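Local structure of quinonprotein alcohol dehydrogenase-like protein (Bacteroides thetaiotaomicron VPI-5482, 4R5O) at residues G21-E26 / V88-S93; Y50-N55 / A75-I80. The protein is of unknown function but binds calcium ions and joins an immunoglobulin-like beta-sandwich domain to a seven-bladed beta-propeller. One frame throughout, in Å; residues are numbered along the deposited sequence.

Contact 1. Residues G21-E26 / V88-S93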
ATOM      1  N   GLY A  21     -21.238 -26.150  24.213  1.00 77.31           N
ATOM      2  CA  GLY A  21     -20.535 -24.940  24.606  1.00 76.58           C
ATOM      3  C   GLY A  21     -19.042 -25.099  24.798  1.00 79.34           C
ATOM      4  O   GLY A  21     -18.366 -24.123  25.158  1.00 80.33           O
ATOM      5  N   THR A  22     -18.501 -26.313  24.528  1.00 71.89           N
ATOM      6  CA  THR A  22     -17.066 -26.578  24.690  1.00 69.23           C
ATOM      7  C   THR A  22     -16.324 -26.201  23.355  1.00 67.08           C
ATOM      8  O   THR A  22     -15.093 -26.282  23.268  1.00 67.48           O
ATOM      9  CB  THR A  22     -16.854 -28.031  25.127  1.00 70.89           C
ATOM     10  OG1 THR A  22     -15.628 -28.170  25.811  1.00 77.33           O
ATOM     11  CG2 THR A  22     -16.933 -29.001  24.015  1.00 64.35           C
ATOM     12  N   PHE A  23     -17.092 -25.774  22.342  1.00 58.04           N
ATOM     13  CA  PHE A  23     -16.623 -25.312  21.038  1.00 54.20           C
ATOM     14  C   PHE A  23     -17.474 -24.126  20.632  1.00 58.47           C
ATOM     15  O   PHE A  23     -18.699 -24.195  20.738  1.00 58.36           O
ATOM     16  CB  PHE A  23     -16.645 -26.428  19.979  1.00 53.92           C
ATOM     17  CG  PHE A  23     -16.018 -26.017  18.664  1.00 51.66           C
ATOM     18  CD1 PHE A  23     -14.651 -26.160  18.451  1.00 52.62           C
ATOM     19  CD2 PHE A  23     -16.789 -25.465  17.651  1.00 50.68           C
ATOM     20  CE1 PHE A  23     -14.070 -25.769  17.240  1.00 52.09           C
ATOM     21  CE2 PHE A  23     -16.206 -25.058  16.449  1.00 51.92           C
ATOM     22  CZ  PHE A  23     -14.850 -25.219  16.244  1.00 49.53           C
ATOM     23  N   PRO A  24     -16.855 -23.010  20.220  1.00 56.47           N
ATOM     24  CA  PRO A  24     -17.638 -21.797  19.924  1.00 56.86           C
ATOM     25  C   PRO A  24     -18.696 -21.992  18.826  1.00 63.67           C
ATOM     26  O   PRO A  24     -18.447 -22.509  17.728  1.00 62.85           O
ATOM     27  CB  PRO A  24     -16.583 -20.786  19.472  1.00 57.61           C
ATOM     28  CG  PRO A  24     -15.329 -21.561  19.260  1.00 61.10           C
ATOM     29  CD  PRO A  24     -15.403 -22.764  20.097  1.00 57.62           C
ATOM     30  N   THR A  25     -19.901 -21.543  19.165  1.00 63.42           N
ATOM     31  CA  THR A  25     -21.117 -21.614  18.354  1.00 63.84           C
ATOM     32  C   THR A  25     -21.299 -20.306  17.565  1.00 68.97           C
ATOM     33  O   THR A  25     -22.186 -20.227  16.706  1.00 69.30           O
ATOM     34  CB  THR A  25     -22.328 -21.914  19.263  1.00 72.67           C
ATOM     35  OG1 THR A  25     -23.497 -21.952  18.453  1.00 77.14           O
ATOM     36  CG2 THR A  25     -22.498 -20.906  20.431  1.00 69.17           C
ATOM     37  N   GLU A  26     -20.440 -19.302  17.838  1.00 65.33           N
ATOM     38  CA  GLU A  26     -20.457 -18.012  17.160  1.00 64.72           C
ATOM     39  C   GLU A  26     -19.029 -17.545  16.836  1.00 67.23           C
ATOM     40  O   GLU A  26     -18.076 -17.977  17.479  1.00 67.03           O
ATOM     41  CB  GLU A  26     -21.190 -16.947  17.994  1.00 67.12           C
ATOM     42  CG  GLU A  26     -20.600 -16.636  19.362  1.00 81.02           C
ATOM     43  CD  GLU A  26     -21.190 -15.424  20.067  1.00109.45           C
ATOM     44  OE1 GLU A  26     -22.325 -15.013  19.726  1.00114.65           O
ATOM     45  OE2 GLU A  26     -20.504 -14.877  20.961  1.00100.13           O
ATOM     46  N   VAL A  88     -16.119 -36.365  13.591  1.00 62.77           N
ATOM     47  CA  VAL A  88     -17.026 -35.227  13.762  1.00 61.76           C
ATOM     48  C   VAL A  88     -16.274 -33.932  13.363  1.00 63.13           C
ATOM     49  O   VAL A  88     -15.074 -33.820  13.598  1.00 63.77           O
ATOM     50  CB  VAL A  88     -17.645 -35.132  15.170  1.00 66.80           C
ATOM     51  CG1 VAL A  88     -16.589 -35.042  16.265  1.00 67.33           C
ATOM     52  CG2 VAL A  88     -18.597 -33.954  15.253  1.00 66.39           C
ATOM     53  N   GLU A  89     -16.978 -32.985  12.734  1.00 56.66           N
ATOM     54  CA  GLU A  89     -16.390 -31.727  12.315  1.00 54.94           C
ATOM     55  C   GLU A  89     -17.288 -30.530  12.700  1.00 58.83           C
ATOM     56  O   GLU A  89     -18.448 -30.442  12.276  1.00 59.21           O
ATOM     57  CB  GLU A  89     -16.128 -31.725  10.803  1.00 55.20           C
ATOM     58  CG  GLU A  89     -15.534 -30.422  10.293  1.00 63.28           C
ATOM     59  CD  GLU A  89     -15.207 -30.364   8.821  1.00 86.41           C
ATOM     60  OE1 GLU A  89     -15.177 -31.434   8.172  1.00 75.37           O
ATOM     61  OE2 GLU A  89     -14.916 -29.250   8.328  1.00 91.60           O
HETATM   62  N   MSE A  90     -16.702 -29.590  13.467  1.00 53.57           N
HETATM   63  CA  MSE A  90     -17.293 -28.316  13.884  1.00 51.18           C
HETATM   64  C   MSE A  90     -16.550 -27.185  13.270  1.00 53.92           C
HETATM   65  O   MSE A  90     -15.338 -27.271  13.153  1.00 53.46           O
HETATM   66  CB  MSE A  90     -17.278 -28.166  15.390  1.00 53.21           C
HETATM   67  CG  MSE A  90     -18.118 -29.163  16.098  1.00 59.96           C
HETATM   68 SE   MSE A  90     -17.387 -29.423  17.828  0.75 66.56          SE
HETATM   69  CE  MSE A  90     -15.560 -30.135  17.243  1.00 62.44           C
ATOM     70  N   SER A  91     -17.245 -26.109  12.920  1.00 51.06           N
ATOM     71  CA  SER A  91     -16.594 -24.956  12.313  1.00 50.39           C
ATOM     72  C   SER A  91     -17.046 -23.647  12.960  1.00 53.45           C
ATOM     73  O   SER A  91     -18.173 -23.522  13.461  1.00 52.55           O
ATOM     74  CB  SER A  91     -16.871 -24.910  10.814  1.00 52.74           C
ATOM     75  OG  SER A  91     -16.325 -26.067  10.200  1.00 65.82           O
ATOM     76  N   THR A  92     -16.121 -22.690  12.973  1.00 49.28           N
ATOM     77  CA  THR A  92     -16.342 -21.333  13.454  1.00 49.63           C
ATOM     78  C   THR A  92     -15.337 -20.450  12.704  1.00 52.56           C
ATOM     79  O   THR A  92     -14.683 -20.910  11.763  1.00 51.04           O
ATOM     80  CB  THR A  92     -16.266 -21.212  15.012  1.00 57.87           C
ATOM     81  OG1 THR A  92     -16.740 -19.918  15.382  1.00 58.62           O
ATOM     82  CG2 THR A  92     -14.846 -21.458  15.588  1.00 52.63           C
ATOM     83  N   SER A  93     -15.247 -19.186  13.097  1.00 49.02           N
ATOM     84  CA  SER A  93     -14.295 -18.250  12.532  1.00 48.54           C
ATOM     85  C   SER A  93     -13.825 -17.318  13.636  1.00 53.21           C
ATOM     86  O   SER A  93     -14.467 -17.227  14.687  1.00 53.53           O
ATOM     87  CB  SER A  93     -14.899 -17.495  11.354  1.00 51.09           C
ATOM     88  OG  SER A  93     -16.071 -16.801  11.739  1.00 65.61           O
TER

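Contact 2. Residues Y50-N55 / A75-I80. With ACT (acetate ion), chain H.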
ATOM      1  N   TYR A  50      -7.377 -35.336  17.118  1.00 66.99           N
ATOM      2  CA  TYR A  50      -7.865 -34.025  16.687  1.00 64.54           C
ATOM      3  C   TYR A  50      -7.101 -33.507  15.466  1.00 66.14           C
ATOM      4  O   TYR A  50      -5.957 -33.900  15.223  1.00 67.12           O
ATOM      5  CB  TYR A  50      -7.725 -33.016  17.851  1.00 65.49           C
ATOM      6  CG  TYR A  50      -8.544 -33.327  19.093  1.00 68.38           C
ATOM      7  CD1 TYR A  50      -8.200 -34.383  19.935  1.00 71.27           C
ATOM      8  CD2 TYR A  50      -9.565 -32.478  19.507  1.00 69.02           C
ATOM      9  CE1 TYR A  50      -8.931 -34.656  21.093  1.00 72.31           C
ATOM     10  CE2 TYR A  50     -10.285 -32.725  20.679  1.00 70.85           C
ATOM     11  CZ  TYR A  50      -9.958 -33.809  21.475  1.00 79.82           C
ATOM     12  OH  TYR A  50     -10.662 -34.054  22.634  1.00 84.43           O
ATOM     13  N   SER A  51      -7.737 -32.596  14.716  1.00 58.69           N
ATOM     14  CA  SER A  51      -7.189 -31.914  13.548  1.00 55.31           C
ATOM     15  C   SER A  51      -7.794 -30.530  13.480  1.00 56.29           C
ATOM     16  O   SER A  51      -8.999 -30.383  13.270  1.00 56.02           O
ATOM     17  CB  SER A  51      -7.440 -32.709  12.269  1.00 56.93           C
ATOM     18  OG  SER A  51      -6.917 -32.084  11.106  1.00 56.73           O
ATOM     19  N   TRP A  52      -6.971 -29.523  13.741  1.00 51.16           N
ATOM     20  CA  TRP A  52      -7.384 -28.124  13.749  1.00 49.45           C
ATOM     21  C   TRP A  52      -6.942 -27.471  12.470  1.00 57.56           C
ATOM     22  O   TRP A  52      -5.738 -27.373  12.221  1.00 57.61           O
ATOM     23  CB  TRP A  52      -6.803 -27.395  14.975  1.00 46.62           C
ATOM     24  CG  TRP A  52      -7.321 -27.907  16.289  1.00 46.63           C
ATOM     25  CD1 TRP A  52      -6.809 -28.928  17.030  1.00 49.96           C
ATOM     26  CD2 TRP A  52      -8.466 -27.422  17.007  1.00 45.99           C
ATOM     27  NE1 TRP A  52      -7.544 -29.089  18.187  1.00 49.54           N
ATOM     28  CE2 TRP A  52      -8.576 -28.190  18.191  1.00 50.37           C
ATOM     29  CE3 TRP A  52      -9.396 -26.391  16.779  1.00 45.99           C
ATOM     30  CZ2 TRP A  52      -9.560 -27.941  19.157  1.00 50.17           C
ATOM     31  CZ3 TRP A  52     -10.397 -26.177  17.718  1.00 48.10           C
ATOM     32  CH2 TRP A  52     -10.466 -26.935  18.899  1.00 49.83           C
ATOM     33  N   LEU A  53      -7.918 -27.058  11.642  1.00 56.16           N
ATOM     34  CA  LEU A  53      -7.642 -26.436  10.359  1.00 55.92           C
ATOM     35  C   LEU A  53      -7.901 -24.954  10.432  1.00 60.68           C
ATOM     36  O   LEU A  53      -9.028 -24.537  10.712  1.00 62.30           O
ATOM     37  CB  LEU A  53      -8.478 -27.063   9.217  1.00 55.75           C
ATOM     38  CG  LEU A  53      -8.515 -28.597   9.112  1.00 61.71           C
ATOM     39  CD1 LEU A  53      -9.345 -29.021   7.940  1.00 62.71           C
ATOM     40  CD2 LEU A  53      -7.139 -29.208   8.978  1.00 61.95           C
ATOM     41  N   VAL A  54      -6.845 -24.162  10.192  1.00 55.33           N
ATOM     42  CA  VAL A  54      -6.885 -22.697  10.113  1.00 53.59           C
ATOM     43  C   VAL A  54      -6.856 -22.362   8.635  1.00 55.30           C
ATOM     44  O   VAL A  54      -5.920 -22.750   7.937  1.00 53.59           O
ATOM     45  CB  VAL A  54      -5.758 -22.017  10.924  1.00 56.79           C
ATOM     46  CG1 VAL A  54      -5.821 -20.502  10.756  1.00 55.13           C
ATOM     47  CG2 VAL A  54      -5.832 -22.411  12.400  1.00 57.54           C
ATOM     48  N   ASN A  55      -7.939 -21.772   8.138  1.00 52.98           N
ATOM     49  CA  ASN A  55      -8.145 -21.472   6.713  1.00 52.87           C
ATOM     50  C   ASN A  55      -7.861 -22.738   5.842  1.00 58.74           C
ATOM     51  O   ASN A  55      -7.198 -22.652   4.806  1.00 57.83           O
ATOM     52  CB  ASN A  55      -7.298 -20.294   6.264  1.00 49.06           C
ATOM     53  CG  ASN A  55      -7.724 -19.002   6.892  1.00 55.88           C
ATOM     54  OD1 ASN A  55      -8.917 -18.692   6.978  1.00 48.43           O
ATOM     55  ND2 ASN A  55      -6.753 -18.192   7.293  1.00 45.74           N
ATOM     56  N   ALA A  75      -9.787 -15.516  10.121  1.00 48.48           N
ATOM     57  CA  ALA A  75      -9.566 -16.911   9.762  1.00 48.34           C
ATOM     58  C   ALA A  75     -10.798 -17.766  10.018  1.00 54.38           C
ATOM     59  O   ALA A  75     -11.602 -17.453  10.888  1.00 54.13           O
ATOM     60  CB  ALA A  75      -8.390 -17.476  10.552  1.00 49.42           C
ATOM     61  N   ASP A  76     -10.942 -18.833   9.224  1.00 51.91           N
ATOM     62  CA  ASP A  76     -11.948 -19.875   9.358  1.00 51.69           C
ATOM     63  C   ASP A  76     -11.317 -20.981  10.163  1.00 55.53           C
ATOM     64  O   ASP A  76     -10.131 -21.271   9.973  1.00 57.22           O
ATOM     65  CB  ASP A  76     -12.464 -20.358   7.986  1.00 53.45           C
ATOM     66  CG  ASP A  76     -13.391 -19.403   7.258  1.00 69.69           C
ATOM     67  OD1 ASP A  76     -14.443 -19.037   7.838  1.00 71.44           O
ATOM     68  OD2 ASP A  76     -13.147 -19.137   6.057  1.00 78.36           O
ATOM     69  N   LEU A  77     -12.054 -21.557  11.104  1.00 50.12           N
ATOM     70  CA  LEU A  77     -11.488 -22.609  11.929  1.00 49.11           C
ATOM     71  C   LEU A  77     -12.398 -23.828  11.967  1.00 54.52           C
ATOM     72  O   LEU A  77     -13.595 -23.716  12.252  1.00 54.24           O
ATOM     73  CB  LEU A  77     -11.240 -22.086  13.350  1.00 48.82           C
ATOM     74  CG  LEU A  77     -10.709 -23.053  14.412  1.00 51.99           C
ATOM     75  CD1 LEU A  77      -9.295 -23.530  14.107  1.00 51.26           C
ATOM     76  CD2 LEU A  77     -10.713 -22.390  15.704  1.00 52.47           C
ATOM     77  N   SER A  78     -11.806 -24.993  11.672  1.00 51.71           N
ATOM     78  CA  SER A  78     -12.478 -26.282  11.745  1.00 52.26           C
ATOM     79  C   SER A  78     -11.784 -27.172  12.740  1.00 57.81           C
ATOM     80  O   SER A  78     -10.559 -27.109  12.923  1.00 56.79           O
ATOM     81  CB  SER A  78     -12.543 -26.976  10.387  1.00 54.78           C
ATOM     82  OG  SER A  78     -13.335 -26.238   9.474  1.00 64.94           O
ATOM     83  N   CYS A  79     -12.581 -28.014  13.382  1.00 56.48           N
ATOM     84  CA  CYS A  79     -12.074 -28.982  14.325  1.00 56.48           C
ATOM     85  C   CYS A  79     -12.654 -30.312  13.974  1.00 62.29           C
ATOM     86  O   CYS A  79     -13.867 -30.508  14.075  1.00 64.29           O
ATOM     87  CB  CYS A  79     -12.383 -28.579  15.760  1.00 56.14           C
ATOM     88  SG  CYS A  79     -11.826 -29.780  16.975  1.00 61.05           S
ATOM     89  N   ILE A  80     -11.792 -31.214  13.510  1.00 57.64           N
ATOM     90  CA  ILE A  80     -12.179 -32.568  13.162  1.00 57.15           C
ATOM     91  C   ILE A  80     -11.688 -33.470  14.279  1.00 61.74           C
ATOM     92  O   ILE A  80     -10.488 -33.515  14.544  1.00 60.95           O
ATOM     93  CB  ILE A  80     -11.647 -32.980  11.763  1.00 59.57           C
ATOM     94  CG1 ILE A  80     -11.923 -31.885  10.697  1.00 58.86           C
ATOM     95  CG2 ILE A  80     -12.225 -34.328  11.353  1.00 59.54           C
ATOM     96  CD1 ILE A  80     -11.241 -32.064   9.415  1.00 66.83           C
TER
HETATM   97  C   ACT H 504      -3.645 -16.767   8.379  1.00 75.76           C
HETATM   98  O   ACT H 504      -4.154 -17.193   7.320  1.00 80.13           O
HETATM   99  OXT ACT H 504      -4.270 -16.553   9.471  1.00 75.75           O
HETATM  100  CH3 ACT H 504      -2.123 -16.504   8.340  1.00 73.69           C

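Contact 1. Residues G21-E26 / V88-S93
The Phe23 ring is held between Met90 of strand 86-97 and its own neighbour, Pro24. Met90 CB lies over one face, offset toward the rim on the CD2-CE2 side. It sits 3.8 Å from the centroid of the Phe23 ring, a CH-pi contact. Pro24 CD lies over the opposite face, also offset toward the rim, 3.6 Å above the plane of the Phe23 ring. Ser91 C is at the edge, in plane. Residue 90 is a selenomethionine. Its SE lies oblique to the Phe23 ring, 4.3 Å from the centroid, as a Met-aromatic contact. SE comes closest to Phe23 CB and CG. Phe23 CG is anti to its backbone N (chi1 -174°), which sets it on the strand side, against SE. The Phe23 and Met90 side chains run alongside in opposite senses.

Thr92, two residues on and on the same side of the strand as Met90, takes up the contact. Its methyl CG2 meets Pro24 CG at 3.7 Å and Phe23 CZ at 3.8 Å. The Phe23 CZ contact is oblique to the ring. Thr92 OG1 is anti to the backbone N (chi1 -169°). It turns to the loop backbone and gives a weak hydrogen bond to Glu26 O, 3.2 Å away. Gln28 NE2 also bonds to Glu26 O. The polar end of Ser91 turns to Ser78 OG.

The loop thus lays Phe23 on Met90 and Cys79 of the sheet, while Ile38 of strand 35-38 touches both Phe23 and Pro24. This fits the immunoglobulin-like beta-sandwich of the domain, where the loop leads into strand 28-31, the parallel neighbour of strand 86-97.

Contact 2. Residues Y50-N55 / A75-I80
Trp52 and Cys79 sit side by side as a non-hydrogen-bonded pair of an antiparallel ladder in the immunoglobulin-like beta-sandwich. Cys79 SG is anti to its backbone N (chi1 178°) and lies over one face of the Trp52 six-membered ring. This is a sulfur-aromatic contact, with SG 3.6 Å from the ring centroid and 12° off the normal. Cys79 CB adds a CH-pi contact over the same ring. Leu77 CD1 meets the edge of Trp52 in plane, 3.9 Å from CE3, and also touches Val54 CG2. Tyr50 brings its ring edge, near CD2, to Cys79 SG. On the other face of the sheet, Leu53 CD1 packs on Ile80 CD1.

The backbone sets this register. Leu53 and Ser78 exchange two hydrogen bonds. Ile80 N gives a nearly straight bond to Ser51 O, while the return bond is weak. The ladder ends at Asn55. Its N bonds to Asp76 O, and its side chain replaces a backbone carbonyl. Asp76 N donates to Asn55 OD1 at 3.0 Å, from above the carboxamide plane.

Further out, Trp52 NE1 bonds to Glu62 O, and the ring meets Phe65 with planes about 20° apart. Ser51 OG is taken by Glu58. Asn55 ND2 makes a weak hydrogen bond of 2.8 Å to O of an acetate ion, probably from the crystallisation liquor.

Overall arrangement
Residues 50-55 and 75-80 of contact 2 lie in sequence between the two segments of contact 1, and the two centres are about 10 Å apart. Strand 86-97 comes directly after strand 74-83 and pairs with it. This joins the contacts: Met90 O lies 2.9 Å from Cys79 N, and Thr92 O lies 2.8 Å from Leu77 N, both probable hydrogen bonds. Cys79 is shared, since its side chain touches both Phe23 and Trp52. A bound calcium ion is about 13 Å from the Trp52 side chain, too far for Trp52 to be a ligand. Ile38 also reaches both contacts. Glu37, a calcium ligand seen for this protein though no calcium is bound to it in this model, has its side chain about 9 Å from those of Pro24 and Trp52.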